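DUF1116 domain-containing protein (PDB 3CLQ) is of unknown function but belongs to the AllG family and may therefore serve as a subunit of an oxamate carbamoyltransferase. Local coordinates at residues B[176-179]-B[180-184]; B[198-201]-B[202-205]. All coordinates share one frame; numbering follows the deposited sequence.

Contacts 1 and 2 show how one pattern, the turn of an alpha helix, takes on different chemistry according to its surroundings. Their helices, 176-183 and 195-210, are successive in the chain, and the contact centres lie about 12 Å apart. Contact 1 is partly buried: an exposed leucine meets a glutamine on one flank, while selenomethionine M179 reaches the other helix from another, its CE lying 3.5 Å from L200 O. Contact 2 is the more buried, pairing leucine with leucine, while its serine and threonine hydroxyls find partners outside the two segments, one of them in the same helix. It also packs against the second subunit, whereas no other protein chain touches contact 1.

Contact 1: residues B[176-179]-B[180-184]; sequences LRLM and LSQAL
L176 and L180, R177 and S181, and M179 and A183 are joined by regular helical bonds, each 2.8 Å from the later residue's N to the earlier one's O, so that 176-179 runs into 180-184 as a single helix. The selenomethionine carbonyl accepts twice, since M179 O also takes a weak bond from Q182 N.

On one flank L178 meets Q182 one turn further on. The leucine's CG stands anti to its own N (chi1 179°), whereas that of Q182 swings to the backbone N side (chi1 -59°) and the glutamine chain then runs out extended. The two side chains therefore pass at a slant, and the amide nitrogen is set against the branched end of the leucine, CG with both methyls: Q182 NE2 lies 3.6 Å from L178 CG and 3.7 Å from L178 CD1. This is packing of an amide on a hydrocarbon. Closer to the axis, L180 CB rests 3.2 Å from L176 O, and A183 CB lies 3.5 Å from M179 O. S181 OG makes a weak hydrogen bond to N354 O, and the S181 side chain lies about 3 Å from a bound diethylene glycol, probably picked up from the crystallisation liquor.

The helix follows directly on strand 174-175, where D175 OD1 accepts a hydrogen bond from L178 N. L176 packs on L28 of strand 26-33 and, with L180, on W237 of helix 234-247; M179, its chain bent by the turn about the CG-SE bond, reaches L200, L201 and A204 of helix 195-210.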
# COMPACT_ATOMS: atom_id res chain seq x y z
N LEU B 176 6.00 -8.49 -11.92
CA LEU B 176 6.26 -7.14 -11.53
C LEU B 176 5.19 -6.19 -12.06
O LEU B 176 4.81 -5.24 -11.39
CB LEU B 176 7.64 -6.77 -12.01
CG LEU B 176 8.80 -6.77 -11.01
CD1 LEU B 176 8.59 -7.61 -9.76
CD2 LEU B 176 10.11 -7.16 -11.73
N ARG B 177 4.69 -6.44 -13.26
CA ARG B 177 3.67 -5.55 -13.78
C ARG B 177 2.41 -5.64 -12.94
O ARG B 177 1.73 -4.66 -12.74
CB ARG B 177 3.35 -5.80 -15.24
CG ARG B 177 2.53 -4.69 -15.85
CD ARG B 177 2.06 -5.06 -17.24
NE ARG B 177 1.08 -6.14 -17.20
CZ ARG B 177 0.62 -6.77 -18.28
NH1 ARG B 177 1.03 -6.43 -19.49
NH2 ARG B 177 -0.27 -7.73 -18.14
N LEU B 178 2.11 -6.82 -12.44
CA LEU B 178 0.99 -6.93 -11.52
C LEU B 178 1.26 -6.10 -10.25
O LEU B 178 0.41 -5.32 -9.82
CB LEU B 178 0.71 -8.38 -11.16
CG LEU B 178 -0.44 -8.63 -10.16
CD1 LEU B 178 -1.80 -8.19 -10.69
CD2 LEU B 178 -0.46 -10.09 -9.72
N MSE B 179 2.43 -6.27 -9.65
CA MSE B 179 2.68 -5.63 -8.37
C MSE B 179 2.69 -4.12 -8.53
O MSE B 179 2.18 -3.37 -7.69
CB MSE B 179 3.98 -6.13 -7.75
CG MSE B 179 4.15 -5.76 -6.30
SE MSE B 179 5.65 -6.72 -5.44
CE MSE B 179 4.79 -8.46 -5.13
N LEU B 180 3.20 -3.67 -9.64
CA LEU B 180 3.25 -2.28 -9.94
C LEU B 180 1.84 -1.82 -10.17
O LEU B 180 1.43 -0.83 -9.67
CB LEU B 180 4.09 -2.10 -11.17
CG LEU B 180 4.22 -0.69 -11.66
CD1 LEU B 180 5.58 -0.48 -12.11
CD2 LEU B 180 3.29 -0.46 -12.74
N SER B 181 1.10 -2.59 -10.93
CA SER B 181 -0.36 -2.47 -11.01
C SER B 181 -0.98 -2.06 -9.68
O SER B 181 -1.72 -1.10 -9.62
CB SER B 181 -0.93 -3.84 -11.39
OG SER B 181 -1.85 -3.75 -12.46
N GLN B 182 -0.68 -2.83 -8.63
CA GLN B 182 -1.31 -2.68 -7.32
C GLN B 182 -0.74 -1.51 -6.53
O GLN B 182 -1.47 -0.82 -5.81
CB GLN B 182 -1.12 -3.97 -6.52
CG GLN B 182 -1.71 -5.18 -7.19
CD GLN B 182 -1.26 -6.45 -6.53
OE1 GLN B 182 -0.45 -6.40 -5.62
NE2 GLN B 182 -1.76 -7.60 -7.00
N ALA B 183 0.57 -1.30 -6.65
CA ALA B 183 1.20 -0.14 -6.05
C ALA B 183 0.48 1.17 -6.46
O ALA B 183 0.16 2.00 -5.61
CB ALA B 183 2.69 -0.10 -6.41
N LEU B 184 0.23 1.34 -7.76
CA LEU B 184 -0.38 2.56 -8.26
C LEU B 184 -1.82 2.72 -7.79
O LEU B 184 -2.42 3.77 -7.93
CB LEU B 184 -0.33 2.60 -9.79
CG LEU B 184 0.92 3.19 -10.45
CD1 LEU B 184 0.77 4.65 -10.85
CD2 LEU B 184 2.12 3.02 -9.54

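Contact 2: residues B[198-201]-B[202-205]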
# COMPACT_ATOMS: atom_id res chain seq x y z
N SER B 198 7.21 -1.38 -1.93
CA SER B 198 8.30 -1.96 -1.16
C SER B 198 7.73 -2.94 -0.16
O SER B 198 8.25 -4.04 0.02
CB SER B 198 9.12 -0.87 -0.48
OG SER B 198 10.03 -0.29 -1.41
N THR B 199 6.62 -2.55 0.45
CA THR B 199 5.94 -3.41 1.40
C THR B 199 5.30 -4.62 0.72
O THR B 199 5.14 -5.67 1.34
CB THR B 199 4.89 -2.59 2.13
OG1 THR B 199 5.53 -1.38 2.55
CG2 THR B 199 4.36 -3.30 3.34
N LEU B 200 4.92 -4.50 -0.54
CA LEU B 200 4.36 -5.65 -1.24
C LEU B 200 5.45 -6.64 -1.61
O LEU B 200 5.20 -7.83 -1.70
CB LEU B 200 3.61 -5.24 -2.50
CG LEU B 200 2.22 -4.62 -2.32
CD1 LEU B 200 1.82 -3.93 -3.64
CD2 LEU B 200 1.14 -5.62 -1.86
N LEU B 201 6.65 -6.13 -1.84
CA LEU B 201 7.75 -6.95 -2.27
C LEU B 201 8.35 -7.70 -1.10
O LEU B 201 8.62 -8.90 -1.22
CB LEU B 201 8.81 -6.08 -2.92
CG LEU B 201 9.52 -6.57 -4.16
CD1 LEU B 201 10.96 -6.04 -4.23
CD2 LEU B 201 9.52 -8.04 -4.17
N VAL B 202 8.59 -7.04 0.03
CA VAL B 202 9.29 -7.73 1.11
C VAL B 202 8.39 -8.83 1.63
O VAL B 202 8.84 -9.86 2.11
CB VAL B 202 9.76 -6.81 2.30
CG1 VAL B 202 10.04 -5.37 1.86
CG2 VAL B 202 8.78 -6.84 3.47
N GLN B 203 7.08 -8.61 1.51
CA GLN B 203 6.12 -9.60 1.92
C GLN B 203 6.08 -10.83 0.98
O GLN B 203 5.95 -11.96 1.43
CB GLN B 203 4.73 -8.96 1.99
CG GLN B 203 3.71 -9.91 2.52
CD GLN B 203 2.30 -9.44 2.27
OE1 GLN B 203 2.04 -8.59 1.40
NE2 GLN B 203 1.36 -10.00 3.03
N ALA B 204 6.16 -10.61 -0.32
CA ALA B 204 6.18 -11.72 -1.24
C ALA B 204 7.49 -12.52 -1.09
O ALA B 204 7.51 -13.73 -1.26
CB ALA B 204 6.00 -11.24 -2.66
N LEU B 205 8.57 -11.83 -0.77
CA LEU B 205 9.86 -12.49 -0.57
C LEU B 205 9.96 -13.34 0.70
O LEU B 205 10.67 -14.34 0.71
CB LEU B 205 10.99 -11.47 -0.55
CG LEU B 205 11.43 -10.85 -1.88
CD1 LEU B 205 12.48 -9.79 -1.61
CD2 LEU B 205 12.00 -11.93 -2.81
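Within alpha helix 195-210, which lines part of the subunit interface, L201 and L205 illustrate the classic i to i+4 pairing of leucines along one buried face. Their side chains lie askew, with L201 CD2 4.1 Å from the branch carbon CG of L205. That branch carbon is also laid against the preceding turn: chi1 of -75° turns it to the backbone N side, where L205 CG comes within 3.5 Å of L201 O. The same carbonyl oxygen accepts the hydrogen bond from L205 N at 3.0 Å, so the same turn is bridged by a hydrogen bond and by an apolar contact.

One residue earlier the geometry is less regular. A204 N bonds to L200 O at 3.2 Å, approaching from above the carbonyl plane, while A204 CB lies 3.6 Å from the same oxygen. Before that, Q203 N stands 3.5 Å from T199 O, and Q203 CB is slightly nearer to that oxygen, at 3.4 Å.

The surroundings divide the helix into faces. T199 packs on T199 of the second subunit, V202 on Q203 of that subunit and Q203 on its T199, while another face of the helix packs on helix 176-183, the one before it in the chain. The hydroxyls, buried with their residues, find partners within the chain: T199 OG1 hydrogen-bonds to V195 O one turn back, and S198 OG is gripped by the carbonyl oxygen of D230 and the hydroxyl of S233, with a weak third bond to N194 O.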